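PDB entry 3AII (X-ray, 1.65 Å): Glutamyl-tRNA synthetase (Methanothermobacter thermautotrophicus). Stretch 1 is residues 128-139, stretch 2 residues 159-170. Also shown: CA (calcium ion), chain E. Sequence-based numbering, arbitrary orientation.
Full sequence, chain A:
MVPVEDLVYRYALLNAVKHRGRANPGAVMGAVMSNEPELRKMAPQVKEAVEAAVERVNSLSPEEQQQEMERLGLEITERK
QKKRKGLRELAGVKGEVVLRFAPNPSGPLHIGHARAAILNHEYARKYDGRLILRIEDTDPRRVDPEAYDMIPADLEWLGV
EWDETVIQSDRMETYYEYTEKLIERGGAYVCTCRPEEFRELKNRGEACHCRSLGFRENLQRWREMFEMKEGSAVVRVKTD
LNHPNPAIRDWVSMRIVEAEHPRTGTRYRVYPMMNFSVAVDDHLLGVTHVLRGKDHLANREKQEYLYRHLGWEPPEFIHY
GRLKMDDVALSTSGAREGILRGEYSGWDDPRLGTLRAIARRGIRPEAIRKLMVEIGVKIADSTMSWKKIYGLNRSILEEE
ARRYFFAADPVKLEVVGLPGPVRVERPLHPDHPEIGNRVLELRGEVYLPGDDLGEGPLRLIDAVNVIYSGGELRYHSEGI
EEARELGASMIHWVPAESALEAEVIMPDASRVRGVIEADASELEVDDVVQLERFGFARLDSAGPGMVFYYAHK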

# COMPACT_ATOMS: atom_id res chain seq x y z
N ASP A 128 24.48 -6.82 3.10
CA ASP A 128 24.66 -8.15 2.55
C ASP A 128 24.08 -9.18 3.53
O ASP A 128 24.65 -10.26 3.73
CB ASP A 128 26.14 -8.44 2.31
CG ASP A 128 26.38 -9.68 1.45
OD1 ASP A 128 27.46 -10.29 1.58
OD2 ASP A 128 25.48 -10.04 0.66
N GLY A 129 22.95 -8.84 4.14
CA GLY A 129 22.35 -9.71 5.14
C GLY A 129 21.13 -10.46 4.62
O GLY A 129 20.94 -10.59 3.42
N ARG A 130 20.31 -10.96 5.53
CA ARG A 130 19.11 -11.69 5.14
C ARG A 130 17.85 -10.97 5.57
O ARG A 130 17.87 -10.19 6.53
CB ARG A 130 19.13 -13.11 5.71
CG ARG A 130 20.10 -14.01 4.96
CD ARG A 130 20.05 -15.45 5.47
NE ARG A 130 20.24 -15.50 6.90
CZ ARG A 130 19.34 -15.95 7.77
NH1 ARG A 130 18.18 -16.43 7.34
NH2 ARG A 130 19.62 -15.94 9.05
N LEU A 131 16.76 -11.22 4.86
CA LEU A 131 15.46 -10.66 5.22
C LEU A 131 14.49 -11.81 5.38
O LEU A 131 14.39 -12.66 4.49
CB LEU A 131 14.96 -9.71 4.13
CG LEU A 131 13.57 -9.08 4.31
CD1 LEU A 131 13.53 -8.27 5.61
CD2 LEU A 131 13.17 -8.22 3.13
N ILE A 132 13.76 -11.81 6.50
CA ILE A 132 12.76 -12.83 6.77
C ILE A 132 11.35 -12.24 6.59
O ILE A 132 11.06 -11.15 7.08
CB ILE A 132 12.91 -13.37 8.20
CG1 ILE A 132 14.28 -14.05 8.38
CG2 ILE A 132 11.79 -14.36 8.51
CD1 ILE A 132 14.62 -14.39 9.84
N LEU A 133 10.51 -12.94 5.84
CA LEU A 133 9.08 -12.59 5.78
C LEU A 133 8.40 -13.42 6.86
O LEU A 133 8.46 -14.63 6.81
CB LEU A 133 8.48 -12.91 4.41
CG LEU A 133 6.95 -12.79 4.35
CD1 LEU A 133 6.50 -11.34 4.63
CD2 LEU A 133 6.42 -13.25 2.99
N ARG A 134 7.78 -12.77 7.84
CA ARG A 134 7.09 -13.51 8.89
C ARG A 134 5.64 -13.07 8.90
O ARG A 134 5.32 -11.92 9.23
CB ARG A 134 7.74 -13.27 10.26
CG ARG A 134 7.06 -14.04 11.39
CD ARG A 134 7.86 -13.98 12.73
NE ARG A 134 7.81 -12.63 13.30
CZ ARG A 134 8.85 -11.98 13.81
NH1 ARG A 134 8.69 -10.75 14.30
NH2 ARG A 134 10.06 -12.54 13.83
N ILE A 135 4.74 -13.98 8.53
CA ILE A 135 3.32 -13.66 8.50
C ILE A 135 2.75 -13.85 9.89
O ILE A 135 2.77 -14.95 10.44
CB ILE A 135 2.55 -14.56 7.53
CG1 ILE A 135 3.18 -14.55 6.14
CG2 ILE A 135 1.09 -14.13 7.48
CD1 ILE A 135 3.22 -13.22 5.50
N GLU A 136 2.25 -12.76 10.47
CA GLU A 136 1.87 -12.75 11.87
C GLU A 136 0.36 -12.96 12.01
O GLU A 136 -0.42 -12.00 12.15
CB GLU A 136 2.40 -11.48 12.55
CG GLU A 136 3.94 -11.47 12.55
CD GLU A 136 4.58 -10.50 13.53
OE1 GLU A 136 3.91 -9.54 13.97
OE2 GLU A 136 5.78 -10.71 13.84
N ASP A 137 -0.04 -14.22 11.93
CA ASP A 137 -1.45 -14.59 11.83
C ASP A 137 -1.96 -15.30 13.08
O ASP A 137 -2.65 -16.32 12.98
CB ASP A 137 -1.67 -15.47 10.60
CG ASP A 137 -0.95 -16.80 10.68
OD1 ASP A 137 0.05 -16.91 11.42
OD2 ASP A 137 -1.40 -17.75 10.02
N THR A 138 -1.64 -14.76 14.25
CA THR A 138 -2.06 -15.36 15.53
C THR A 138 -3.36 -14.79 16.12
O THR A 138 -3.66 -15.03 17.30
CB THR A 138 -0.98 -15.19 16.60
OG1 THR A 138 -0.66 -13.80 16.71
CG2 THR A 138 0.27 -15.96 16.21
N ASP A 139 -4.12 -14.05 15.33
CA ASP A 139 -5.45 -13.61 15.76
C ASP A 139 -6.44 -14.22 14.80
O ASP A 139 -6.61 -13.72 13.68
CB ASP A 139 -5.57 -12.08 15.75
CG ASP A 139 -6.93 -11.59 16.24
OD1 ASP A 139 -7.07 -10.37 16.41
OD2 ASP A 139 -7.85 -12.42 16.45
N GLY A 159 9.60 -5.21 -5.70
CA GLY A 159 11.00 -5.53 -5.96
C GLY A 159 11.76 -6.01 -4.74
O GLY A 159 12.99 -6.05 -4.73
N VAL A 160 11.03 -6.41 -3.70
CA VAL A 160 11.66 -6.88 -2.47
C VAL A 160 12.01 -8.35 -2.64
O VAL A 160 11.19 -9.14 -3.10
CB VAL A 160 10.71 -6.67 -1.27
CG1 VAL A 160 11.17 -7.45 -0.04
CG2 VAL A 160 10.58 -5.17 -0.95
N GLU A 161 13.25 -8.70 -2.31
CA GLU A 161 13.69 -10.09 -2.25
C GLU A 161 13.87 -10.48 -0.80
O GLU A 161 14.25 -9.66 0.04
CB GLU A 161 15.03 -10.25 -2.96
CG GLU A 161 15.00 -9.99 -4.46
CD GLU A 161 16.32 -10.33 -5.14
OE1 GLU A 161 17.38 -10.26 -4.47
OE2 GLU A 161 16.30 -10.67 -6.33
N TRP A 162 13.61 -11.74 -0.48
CA TRP A 162 13.83 -12.19 0.89
C TRP A 162 14.33 -13.63 0.93
O TRP A 162 14.45 -14.26 -0.14
CB TRP A 162 12.58 -11.97 1.75
CG TRP A 162 11.34 -12.76 1.38
CD1 TRP A 162 10.84 -13.84 2.05
CD2 TRP A 162 10.40 -12.46 0.34
NE1 TRP A 162 9.67 -14.27 1.45
CE2 TRP A 162 9.38 -13.43 0.40
CE3 TRP A 162 10.35 -11.49 -0.68
CZ2 TRP A 162 8.30 -13.46 -0.48
CZ3 TRP A 162 9.26 -11.51 -1.57
CH2 TRP A 162 8.26 -12.50 -1.47
N ASP A 163 14.64 -14.13 2.12
CA ASP A 163 15.41 -15.37 2.25
C ASP A 163 14.69 -16.52 2.94
O ASP A 163 15.09 -17.68 2.80
CB ASP A 163 16.73 -15.10 3.00
CG ASP A 163 17.59 -14.09 2.29
OD1 ASP A 163 18.33 -14.49 1.35
OD2 ASP A 163 17.49 -12.90 2.62
N GLU A 164 13.65 -16.20 3.70
CA GLU A 164 12.89 -17.22 4.44
C GLU A 164 11.49 -16.71 4.62
O GLU A 164 11.29 -15.50 4.78
CB GLU A 164 13.48 -17.44 5.83
CG GLU A 164 14.69 -18.30 5.87
CD GLU A 164 15.03 -18.84 7.26
OE1 GLU A 164 14.25 -18.70 8.25
OE2 GLU A 164 16.10 -19.43 7.35
N THR A 165 10.53 -17.63 4.58
CA THR A 165 9.14 -17.28 4.87
C THR A 165 8.69 -18.15 6.03
O THR A 165 8.84 -19.38 6.00
CB THR A 165 8.20 -17.54 3.67
OG1 THR A 165 8.52 -16.66 2.59
CG2 THR A 165 6.76 -17.26 4.07
N VAL A 166 8.13 -17.51 7.06
CA VAL A 166 7.73 -18.19 8.28
C VAL A 166 6.29 -17.77 8.55
O VAL A 166 5.95 -16.60 8.37
CB VAL A 166 8.63 -17.78 9.45
CG1 VAL A 166 8.09 -18.32 10.78
CG2 VAL A 166 10.06 -18.25 9.23
N ILE A 167 5.44 -18.71 8.93
CA ILE A 167 4.04 -18.37 9.23
C ILE A 167 3.77 -18.69 10.70
O ILE A 167 3.99 -19.81 11.16
CB ILE A 167 3.06 -19.11 8.31
CG1 ILE A 167 3.29 -18.73 6.85
CG2 ILE A 167 1.60 -18.78 8.67
CD1 ILE A 167 2.53 -19.62 5.88
N GLN A 168 3.31 -17.72 11.48
CA GLN A 168 3.22 -17.92 12.92
C GLN A 168 2.24 -19.01 13.34
O GLN A 168 2.47 -19.67 14.35
CB GLN A 168 2.95 -16.61 13.66
CG GLN A 168 4.14 -15.66 13.62
CD GLN A 168 3.99 -14.50 14.59
OE1 GLN A 168 2.92 -13.90 14.69
NE2 GLN A 168 5.07 -14.18 15.30
N SER A 169 1.18 -19.21 12.57
CA SER A 169 0.21 -20.23 12.97
C SER A 169 0.77 -21.64 12.79
O SER A 169 0.19 -22.60 13.29
CB SER A 169 -1.12 -20.07 12.22
OG SER A 169 -0.94 -20.18 10.83
N ASP A 170 1.92 -21.77 12.12
CA ASP A 170 2.60 -23.06 12.04
C ASP A 170 3.47 -23.30 13.27
O ASP A 170 4.05 -24.38 13.43
CB ASP A 170 3.55 -23.09 10.83
CG ASP A 170 2.83 -23.34 9.53
OD1 ASP A 170 3.36 -22.89 8.49
OD2 ASP A 170 1.77 -24.00 9.53
CA CA E . 20.98 -10.86 0.99
O HOH W 1 22.22 -8.80 0.87
O HOH W 2 23.30 -11.70 0.91
O HOH W 3 16.68 -17.16 10.18
O HOH W 4 20.81 -13.38 1.46
O HOH W 5 20.54 -11.22 -1.15

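Strand 130-135 runs parallel to strand 164-167, their axes 4.7 Å apart at closest and inclined by 18°. The backbone bonds stagger as parallel strands require: Leu133 N donates to Glu164 O (2.9 Å) and Leu133 O accepts from Val166 N (2.9 Å), then Ile135 repeats the pattern with Val166 O and Gln168 N. Before the ladder, Asp163 binds Leu131 through both backbone and side chain: Asp163 N donates to Leu131 O (2.8 Å), and Asp163 OD2 accepts from Leu131 N (2.9 Å). Here too the isobutyl end of Leu131 lies against a surface made by three consecutive residues, CD2 3.8 Å from Val160 CG1 and 3.6 Å from Glu161 O, CG 4.0 Å from Trp162 CB.

Shape follows the alternation of side chains. On one face, Leu133 lays its CB over a face of the Trp162 ring, 3.5 Å from CD1; the flat indole suits this aliphatic neighbour, and Trp162 NE1 donates to Thr165 OG1 (2.9 Å). Ile135 meets Ile167, CG1 to CG1 4.2 Å. On the other face, beta-branched Ile132 and Val166 touch through their CG2 atoms at 4.3 Å.

Beyond the strands, Gln168 has more of its surface covered by the other stretch than any other residue here, its OE1 lying 3.3 Å from Glu136 CB. Asp137 offers both carboxylate oxygens to the turning chain: OD1 accepts from Ser169 N (2.8 Å), OD2 from Ser169 OG (2.6 Å).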